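Local structure of glycosyl hydrolase BlGH5_18 (Bifidobacterium longum subsp. infantis, 7LQX) at residues Pro67-Leu72 and Ser118-Trp123; Arg182-Leu187 and Ala223-Met228. The protein probably acts as a family 5 (subfamily 18) glycoside hydrolase that cleaves glycosidic bonds during N-glycan breakdown by a gut bifidobacterium. All blocks are in the same frame, centred on the assembly; numbering follows the deposited sequence.

Contact 1. Residues Pro67-Leu72 and Ser118-Trp123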
ATOM      1  N   PRO A  67      14.805  -0.895  -2.268  1.00  7.12           N
ATOM      2  CA  PRO A  67      13.919  -0.622  -1.128  1.00  7.96           C
ATOM      3  C   PRO A  67      12.489  -0.407  -1.606  1.00  7.89           C
ATOM      4  O   PRO A  67      12.220  -0.202  -2.793  1.00  7.79           O
ATOM      5  CB  PRO A  67      14.505   0.654  -0.516  1.00  9.65           C
ATOM      6  CG  PRO A  67      15.193   1.327  -1.659  1.00  9.29           C
ATOM      7  CD  PRO A  67      15.734   0.224  -2.520  1.00  6.71           C
ATOM      8  N   VAL A  68      11.554  -0.462  -0.659  1.00  8.08           N
ATOM      9  CA  VAL A  68      10.121  -0.379  -0.949  1.00  7.09           C
ATOM     10  C   VAL A  68       9.547   0.897  -0.340  1.00  7.40           C
ATOM     11  O   VAL A  68       9.731   1.173   0.851  1.00  7.92           O
ATOM     12  CB  VAL A  68       9.394  -1.647  -0.471  1.00  8.23           C
ATOM     13  CG1 VAL A  68       7.883  -1.496  -0.544  1.00  8.44           C
ATOM     14  CG2 VAL A  68       9.854  -2.824  -1.304  1.00  9.00           C
ATOM     15  N   TRP A  69       8.846   1.673  -1.168  1.00  7.21           N
ATOM     16  CA  TRP A  69       8.516   3.058  -0.832  1.00  8.16           C
ATOM     17  C   TRP A  69       7.597   3.189   0.369  1.00  7.99           C
ATOM     18  O   TRP A  69       7.871   4.038   1.235  1.00  8.01           O
ATOM     19  CB  TRP A  69       7.924   3.725  -2.078  1.00  8.73           C
ATOM     20  CG  TRP A  69       7.760   5.205  -2.032  1.00  7.73           C
ATOM     21  CD1 TRP A  69       8.170   6.064  -1.052  1.00  6.63           C
ATOM     22  CD2 TRP A  69       7.110   5.997  -3.021  1.00  6.36           C
ATOM     23  NE1 TRP A  69       7.831   7.358  -1.390  1.00  8.21           N
ATOM     24  CE2 TRP A  69       7.175   7.337  -2.597  1.00  8.07           C
ATOM     25  CE3 TRP A  69       6.505   5.706  -4.250  1.00  8.38           C
ATOM     26  CZ2 TRP A  69       6.647   8.382  -3.352  1.00 10.44           C
ATOM     27  CZ3 TRP A  69       5.984   6.744  -4.995  1.00  9.87           C
ATOM     28  CH2 TRP A  69       6.059   8.066  -4.543  1.00  9.27           C
ATOM     29  N   PRO A  70       6.510   2.418   0.493  1.00  6.99           N
ATOM     30  CA  PRO A  70       5.654   2.555   1.684  1.00  7.80           C
ATOM     31  C   PRO A  70       6.359   2.251   2.989  1.00  9.30           C
ATOM     32  O   PRO A  70       5.834   2.620   4.044  1.00  9.54           O
ATOM     33  CB  PRO A  70       4.489   1.584   1.425  1.00  8.66           C
ATOM     34  CG  PRO A  70       4.878   0.783   0.209  1.00 10.69           C
ATOM     35  CD  PRO A  70       5.895   1.581  -0.552  1.00  7.88           C
ATOM     36  N   TYR A  71       7.514   1.571   2.967  1.00  7.83           N
ATOM     37  CA  TYR A  71       8.260   1.343   4.200  1.00  9.26           C
ATOM     38  C   TYR A  71       9.248   2.472   4.472  1.00  8.11           C
ATOM     39  O   TYR A  71       9.502   2.802   5.638  1.00  9.78           O
ATOM     40  CB  TYR A  71       9.014   0.001   4.181  1.00  9.70           C
ATOM     41  CG  TYR A  71       8.214  -1.176   3.653  1.00  7.75           C
ATOM     42  CD1 TYR A  71       6.830  -1.230   3.770  1.00  9.50           C
ATOM     43  CD2 TYR A  71       8.851  -2.223   3.019  1.00  8.60           C
ATOM     44  CE1 TYR A  71       6.114  -2.295   3.246  1.00  9.64           C
ATOM     45  CE2 TYR A  71       8.147  -3.282   2.500  1.00 11.36           C
ATOM     46  CZ  TYR A  71       6.782  -3.320   2.622  1.00  9.05           C
ATOM     47  OH  TYR A  71       6.104  -4.387   2.086  1.00 11.98           O
ATOM     48  N   LEU A  72       9.785   3.083   3.406  1.00  8.55           N
ATOM     49  CA  LEU A  72      10.702   4.202   3.554  1.00  9.16           C
ATOM     50  C   LEU A  72       9.978   5.475   3.973  1.00  8.38           C
ATOM     51  O   LEU A  72      10.527   6.288   4.725  1.00  8.77           O
ATOM     52  CB  LEU A  72      11.415   4.493   2.231  1.00 11.51           C
ATOM     53  CG  LEU A  72      12.538   3.579   1.754  1.00 11.25           C
ATOM     54  CD1 LEU A  72      12.943   3.989   0.344  1.00 12.16           C
ATOM     55  CD2 LEU A  72      13.722   3.654   2.691  1.00 14.89           C
ATOM     56  N   SER A 118       0.256   5.009   1.463  1.00  7.48           N
ATOM     57  CA  SER A 118      -1.174   5.266   1.628  1.00  8.26           C
ATOM     58  C   SER A 118      -1.540   6.719   1.353  1.00  8.14           C
ATOM     59  O   SER A 118      -2.705   7.014   1.063  1.00  8.53           O
ATOM     60  CB  SER A 118      -1.623   4.854   3.033  1.00  9.70           C
ATOM     61  OG  SER A 118      -0.891   5.523   4.043  1.00 11.94           O
ATOM     62  N   TRP A 119      -0.566   7.626   1.404  1.00  7.01           N
ATOM     63  CA  TRP A 119      -0.814   9.039   1.153  1.00  8.27           C
ATOM     64  C   TRP A 119      -0.868   9.384  -0.326  1.00  7.62           C
ATOM     65  O   TRP A 119      -0.992  10.565  -0.664  1.00  9.17           O
ATOM     66  CB  TRP A 119       0.223   9.907   1.875  1.00  8.99           C
ATOM     67  CG  TRP A 119       1.680   9.596   1.632  1.00  7.90           C
ATOM     68  CD1 TRP A 119       2.458   8.702   2.313  1.00  8.96           C
ATOM     69  CD2 TRP A 119       2.549  10.231   0.683  1.00  9.61           C
ATOM     70  NE1 TRP A 119       3.747   8.737   1.843  1.00  8.99           N
ATOM     71  CE2 TRP A 119       3.824   9.651   0.826  1.00  8.28           C
ATOM     72  CE3 TRP A 119       2.369  11.223  -0.284  1.00 10.16           C
ATOM     73  CZ2 TRP A 119       4.910  10.035   0.040  1.00  9.59           C
ATOM     74  CZ3 TRP A 119       3.453  11.601  -1.063  1.00 11.09           C
ATOM     75  CH2 TRP A 119       4.701  11.014  -0.886  1.00  9.16           C
ATOM     76  N   LEU A 120      -0.788   8.389  -1.212  1.00  7.19           N
ATOM     77  CA  LEU A 120      -0.951   8.597  -2.643  1.00  7.89           C
ATOM     78  C   LEU A 120      -2.086   7.781  -3.252  1.00  8.67           C
ATOM     79  O   LEU A 120      -2.226   7.785  -4.481  1.00  9.29           O
ATOM     80  CB  LEU A 120       0.354   8.286  -3.384  1.00  8.85           C
ATOM     81  CG  LEU A 120       1.450   9.329  -3.188  1.00  9.77           C
ATOM     82  CD1 LEU A 120       2.764   8.851  -3.787  1.00 10.28           C
ATOM     83  CD2 LEU A 120       1.048  10.664  -3.800  1.00 11.93           C
ATOM     84  N   VAL A 121      -2.908   7.102  -2.445  1.00  8.13           N
ATOM     85  CA  VAL A 121      -3.926   6.205  -2.974  1.00  9.71           C
ATOM     86  C   VAL A 121      -5.308   6.538  -2.423  1.00  9.40           C
ATOM     87  O   VAL A 121      -5.453   7.122  -1.348  1.00  8.52           O
ATOM     88  CB  VAL A 121      -3.617   4.712  -2.696  1.00 10.46           C
ATOM     89  CG1 VAL A 121      -2.213   4.361  -3.159  1.00 12.49           C
ATOM     90  CG2 VAL A 121      -3.808   4.374  -1.218  1.00 10.52           C
ATOM     91  N   THR A 122      -6.329   6.116  -3.187  1.00  8.37           N
ATOM     92  CA  THR A 122      -7.755   6.171  -2.860  1.00  9.06           C
ATOM     93  C   THR A 122      -8.161   7.521  -2.284  1.00  9.15           C
ATOM     94  O   THR A 122      -8.195   8.505  -3.028  1.00  9.02           O
ATOM     95  CB  THR A 122      -8.195   4.978  -2.003  1.00  9.40           C
ATOM     96  OG1 THR A 122      -7.561   5.030  -0.725  1.00  9.06           O
ATOM     97  CG2 THR A 122      -7.840   3.654  -2.692  1.00 10.35           C
ATOM     98  N   TRP A 123      -8.489   7.584  -0.989  1.00  8.23           N
ATOM     99  CA  TRP A 123      -8.926   8.845  -0.402  1.00  8.36           C
ATOM    100  C   TRP A 123      -7.866   9.932  -0.512  1.00  8.99           C
ATOM    101  O   TRP A 123      -8.194  11.124  -0.417  1.00 10.46           O
ATOM    102  CB  TRP A 123      -9.221   8.650   1.072  1.00  8.48           C
ATOM    103  CG  TRP A 123     -10.255   7.628   1.384  1.00  8.60           C
ATOM    104  CD1 TRP A 123     -10.062   6.430   2.029  1.00  8.43           C
ATOM    105  CD2 TRP A 123     -11.655   7.695   1.086  1.00  9.01           C
ATOM    106  NE1 TRP A 123     -11.250   5.765   2.159  1.00  9.27           N
ATOM    107  CE2 TRP A 123     -12.245   6.515   1.593  1.00  9.06           C
ATOM    108  CE3 TRP A 123     -12.473   8.637   0.453  1.00  9.70           C
ATOM    109  CZ2 TRP A 123     -13.612   6.250   1.486  1.00 10.28           C
ATOM    110  CZ3 TRP A 123     -13.835   8.370   0.347  1.00 11.29           C
ATOM    111  CH2 TRP A 123     -14.387   7.187   0.866  1.00 12.63           C
TER
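Trp69 presses the six-membered part of its indole against Trp119 and Leu120, and the contact is wholly apolar. The two indoles approach obliquely, planes at 88° and six-membered ring centroids 5.9 Å apart; their nearest atoms are Trp69 CZ2 and Trp119 CH2, at 4.1 Å. Leu120 makes the tighter approach with one methyl, its CD1 reaching Trp69 CH2 at 3.5 Å and spreading over to CZ2 of the same ring at 3.9 Å. The leucine also lies on its neighbour: Leu120 CG sits 3.5 Å above one face of the Trp119 ring, toward its rim. With CG anti to the backbone N (chi1 -169°), the Trp69 indole reaches across to Trp119 and Leu120. Both indole N-H groups are held by Gln73, Trp69 by its side-chain OE1 and Trp119 by its carbonyl O. Without the indole, as with an alanine here, Leu120 CD1 would probably face a gap and Gln73 OE1 would lose its N-H donor. Phe106 meets Trp69 edge-to-face, and Trp119 packs on Asp323 of the second subunit. Helix 132-149 backs the cluster through Leu141 and Ala137, between helix 69-72, just after strand 62-65, and the loop leading on from strand 113-114.

Contact 2. Residues Arg182-Leu187 and Ala223-Met228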
ATOM      1  N   ARG A 182       6.394  18.274 -18.389  1.00 10.86           N
ATOM      2  CA  ARG A 182       6.436  18.167 -16.937  1.00 11.87           C
ATOM      3  C   ARG A 182       7.455  17.122 -16.495  1.00 12.04           C
ATOM      4  O   ARG A 182       8.158  17.316 -15.497  1.00 13.76           O
ATOM      5  CB  ARG A 182       5.059  17.825 -16.384  1.00 11.54           C
ATOM      6  CG  ARG A 182       5.078  17.567 -14.900  1.00 16.82           C
ATOM      7  CD  ARG A 182       5.712  18.702 -14.103  1.00 30.60           C
ATOM      8  NE  ARG A 182       5.974  18.293 -12.724  1.00 37.57           N
ATOM      9  CZ  ARG A 182       6.922  18.815 -11.953  1.00 36.30           C
ATOM     10  NH1 ARG A 182       7.713  19.774 -12.416  1.00 31.78           N
ATOM     11  NH2 ARG A 182       7.082  18.370 -10.718  1.00 28.00           N
ATOM     12  N   ILE A 183       7.535  16.000 -17.216  1.00  9.95           N
ATOM     13  CA  ILE A 183       8.497  14.959 -16.871  1.00  9.58           C
ATOM     14  C   ILE A 183       9.927  15.451 -17.064  1.00  9.36           C
ATOM     15  O   ILE A 183      10.817  15.116 -16.280  1.00  9.98           O
ATOM     16  CB  ILE A 183       8.177  13.667 -17.647  1.00  8.42           C
ATOM     17  CG1 ILE A 183       6.861  13.052 -17.140  1.00  9.36           C
ATOM     18  CG2 ILE A 183       9.331  12.664 -17.568  1.00  9.58           C
ATOM     19  CD1 ILE A 183       6.820  12.739 -15.656  1.00  8.74           C
ATOM     20  N   ASP A 184      10.175  16.267 -18.089  1.00  9.91           N
ATOM     21  CA  ASP A 184      11.499  16.872 -18.224  1.00 10.87           C
ATOM     22  C   ASP A 184      11.910  17.567 -16.925  1.00 11.94           C
ATOM     23  O   ASP A 184      13.041  17.415 -16.444  1.00 13.06           O
ATOM     24  CB  ASP A 184      11.502  17.917 -19.345  1.00 12.44           C
ATOM     25  CG  ASP A 184      11.452  17.321 -20.737  1.00 13.91           C
ATOM     26  OD1 ASP A 184      11.799  16.145 -20.932  1.00 15.45           O
ATOM     27  OD2 ASP A 184      11.102  18.079 -21.670  1.00 20.02           O
ATOM     28  N   ALA A 185      11.007  18.378 -16.370  1.00 11.15           N
ATOM     29  CA  ALA A 185      11.330  19.159 -15.182  1.00 13.36           C
ATOM     30  C   ALA A 185      11.390  18.275 -13.948  1.00 11.11           C
ATOM     31  O   ALA A 185      12.258  18.460 -13.085  1.00 13.28           O
ATOM     32  CB  ALA A 185      10.282  20.257 -14.986  1.00 14.37           C
ATOM     33  N   TRP A 186      10.474  17.307 -13.853  1.00  9.94           N
ATOM     34  CA  TRP A 186      10.436  16.398 -12.712  1.00  9.49           C
ATOM     35  C   TRP A 186      11.717  15.586 -12.628  1.00 10.56           C
ATOM     36  O   TRP A 186      12.330  15.477 -11.560  1.00 10.62           O
ATOM     37  CB  TRP A 186       9.211  15.489 -12.858  1.00  9.87           C
ATOM     38  CG  TRP A 186       9.074  14.466 -11.772  1.00  9.09           C
ATOM     39  CD1 TRP A 186       8.609  14.666 -10.507  1.00 12.10           C
ATOM     40  CD2 TRP A 186       9.427  13.085 -11.858  1.00  8.63           C
ATOM     41  NE1 TRP A 186       8.649  13.491  -9.802  1.00 12.00           N
ATOM     42  CE2 TRP A 186       9.144  12.503 -10.609  1.00 11.12           C
ATOM     43  CE3 TRP A 186       9.943  12.278 -12.875  1.00 10.29           C
ATOM     44  CZ2 TRP A 186       9.366  11.149 -10.348  1.00 12.69           C
ATOM     45  CZ3 TRP A 186      10.165  10.937 -12.614  1.00 11.35           C
ATOM     46  CH2 TRP A 186       9.876  10.386 -11.360  1.00 12.44           C
ATOM     47  N   LEU A 187      12.148  15.016 -13.754  1.00  8.86           N
ATOM     48  CA  LEU A 187      13.399  14.275 -13.773  1.00  9.38           C
ATOM     49  C   LEU A 187      14.564  15.161 -13.357  1.00 10.95           C
ATOM     50  O   LEU A 187      15.369  14.786 -12.499  1.00 11.13           O
ATOM     51  CB  LEU A 187      13.649  13.705 -15.168  1.00 11.38           C
ATOM     52  CG  LEU A 187      12.786  12.528 -15.605  1.00  8.57           C
ATOM     53  CD1 LEU A 187      13.019  12.198 -17.074  1.00 10.91           C
ATOM     54  CD2 LEU A 187      13.073  11.319 -14.730  1.00  9.69           C
ATOM     55  N   ALA A 223      17.807   9.123 -23.074  1.00  7.62           N
ATOM     56  CA  ALA A 223      19.145   9.110 -23.648  1.00  8.20           C
ATOM     57  C   ALA A 223      19.921  10.392 -23.381  1.00  8.30           C
ATOM     58  O   ALA A 223      21.027  10.552 -23.907  1.00  8.71           O
ATOM     59  CB  ALA A 223      19.063   8.818 -25.152  1.00  8.66           C
ATOM     60  N   ASN A 224      19.383  11.296 -22.568  1.00  7.99           N
ATOM     61  CA  ASN A 224      20.101  12.527 -22.254  1.00  8.18           C
ATOM     62  C   ASN A 224      20.019  12.960 -20.801  1.00  8.15           C
ATOM     63  O   ASN A 224      20.966  13.584 -20.320  1.00 11.95           O
ATOM     64  CB  ASN A 224      19.638  13.677 -23.145  1.00  8.41           C
ATOM     65  CG  ASN A 224      19.975  13.428 -24.579  1.00  7.70           C
ATOM     66  OD1 ASN A 224      21.100  13.684 -25.022  1.00  9.08           O
ATOM     67  ND2 ASN A 224      19.034  12.878 -25.312  1.00  8.15           N
ATOM     68  N   LEU A 225      18.946  12.667 -20.084  1.00  7.31           N
ATOM     69  CA  LEU A 225      18.859  13.037 -18.680  1.00  7.86           C
ATOM     70  C   LEU A 225      19.408  11.905 -17.830  1.00  9.11           C
ATOM     71  O   LEU A 225      19.182  10.727 -18.125  1.00  7.69           O
ATOM     72  CB  LEU A 225      17.416  13.351 -18.288  1.00  8.57           C
ATOM     73  CG  LEU A 225      16.842  14.562 -19.024  1.00  9.85           C
ATOM     74  CD1 LEU A 225      15.392  14.794 -18.597  1.00 10.66           C
ATOM     75  CD2 LEU A 225      17.664  15.834 -18.815  1.00 13.80           C
ATOM     76  N   GLY A 226      20.136  12.262 -16.778  1.00  8.64           N
ATOM     77  CA  GLY A 226      20.866  11.283 -16.003  1.00  8.17           C
ATOM     78  C   GLY A 226      22.158  10.912 -16.706  1.00  8.08           C
ATOM     79  O   GLY A 226      22.395  11.282 -17.852  1.00  8.39           O
ATOM     80  N   ASP A 227      23.005  10.144 -16.013  1.00  8.51           N
ATOM     81  CA  ASP A 227      24.369   9.920 -16.485  1.00  7.89           C
ATOM     82  C   ASP A 227      24.509   8.789 -17.492  1.00  9.13           C
ATOM     83  O   ASP A 227      25.501   8.763 -18.227  1.00  9.47           O
ATOM     84  CB  ASP A 227      25.276   9.638 -15.288  1.00  9.69           C
ATOM     85  CG  ASP A 227      25.475  10.852 -14.420  1.00 10.42           C
ATOM     86  OD1 ASP A 227      25.822  11.917 -14.964  1.00 12.36           O
ATOM     87  OD2 ASP A 227      25.293  10.754 -13.193  1.00 10.94           O
HETATM   88  N   MSE A 228      23.569   7.851 -17.537  1.00  8.25           N
HETATM   89  CA  MSE A 228      23.646   6.744 -18.478  1.00  7.54           C
HETATM   90  C   MSE A 228      22.240   6.396 -18.924  1.00  6.14           C
HETATM   91  O   MSE A 228      21.295   6.516 -18.146  1.00  7.37           O
HETATM   92  CB  MSE A 228      24.237   5.494 -17.826  1.00  7.55           C
HETATM   93  CG  MSE A 228      25.601   5.679 -17.238  1.00  8.14           C
HETATM   94 SE   MSE A 228      26.452   4.020 -16.726  1.00 17.28          SE
HETATM   95  CE  MSE A 228      25.570   3.723 -15.069  1.00  9.32           C
TER
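Leu187 and Leu225 meet in a small apolar contact between helix 180-191 and the turn that leads from helix 219-224 into strand 229-233, on the outer layer of the barrel. Their CA atoms are 7.4 Å apart, the nearest such pair, and both residues start their side chains toward the other segment. Everything converges on a single methyl: Leu225 CD1 lies 3.8 Å from Leu187 CD1 and 4.0 Å from Leu187 CB, the side chains meeting at a slant. In Leu225 CG stands anti to the carbonyl carbon (chi1 -64°), and the extended second torsion then carries CD1 out to the helix. There Leu225 CD1 also comes within 4.1 Å of Asp184 O, one turn before Leu187. The carboxylate of Asp184 lies beside this methyl, 4.5 Å from OD1 to Leu225 CD1, and OD1 is hydrogen-bonded to NE2 of Gln221, whose side chain also touches Leu187. Behind Leu225 the turn is tied down: Arg270 binds the carbonyl oxygens of Leu225 and Gly226, and Asp227 forms a salt bridge with Arg196. Gly226 takes a positive phi of 79° as the chain bends toward the strand. A leucine of an outer helix packed on one from the turn before a strand suits the (beta/alpha)8 barrel of family 5, here at the N-terminal end of its strands, away from the end where such barrels carry their active site.

How the contacts relate
From the N terminus, the chain completes strand 62-65 and enters the first side of contact 1 at 67-72, which holds the short helix 69-72. It then runs through helix 81-96, strand 100-104 and the hairpin of strands 109-110 and 113-114 before 118-123 closes that loop ahead of helix 132-149. Contact 2 opens later, on helix 180-191, and closes at 223-228 after strand 200-202, so the two loops follow in series, neither nested nor crossed. Contact 1 joins a short helix and a loop beyond the C-terminal ends of strands; contact 2 ties helix 180-191 to the turn between helix 219-224 and strand 229-233. Their centres lie 24 Å apart and they do not touch, though helix 132-149 borders both.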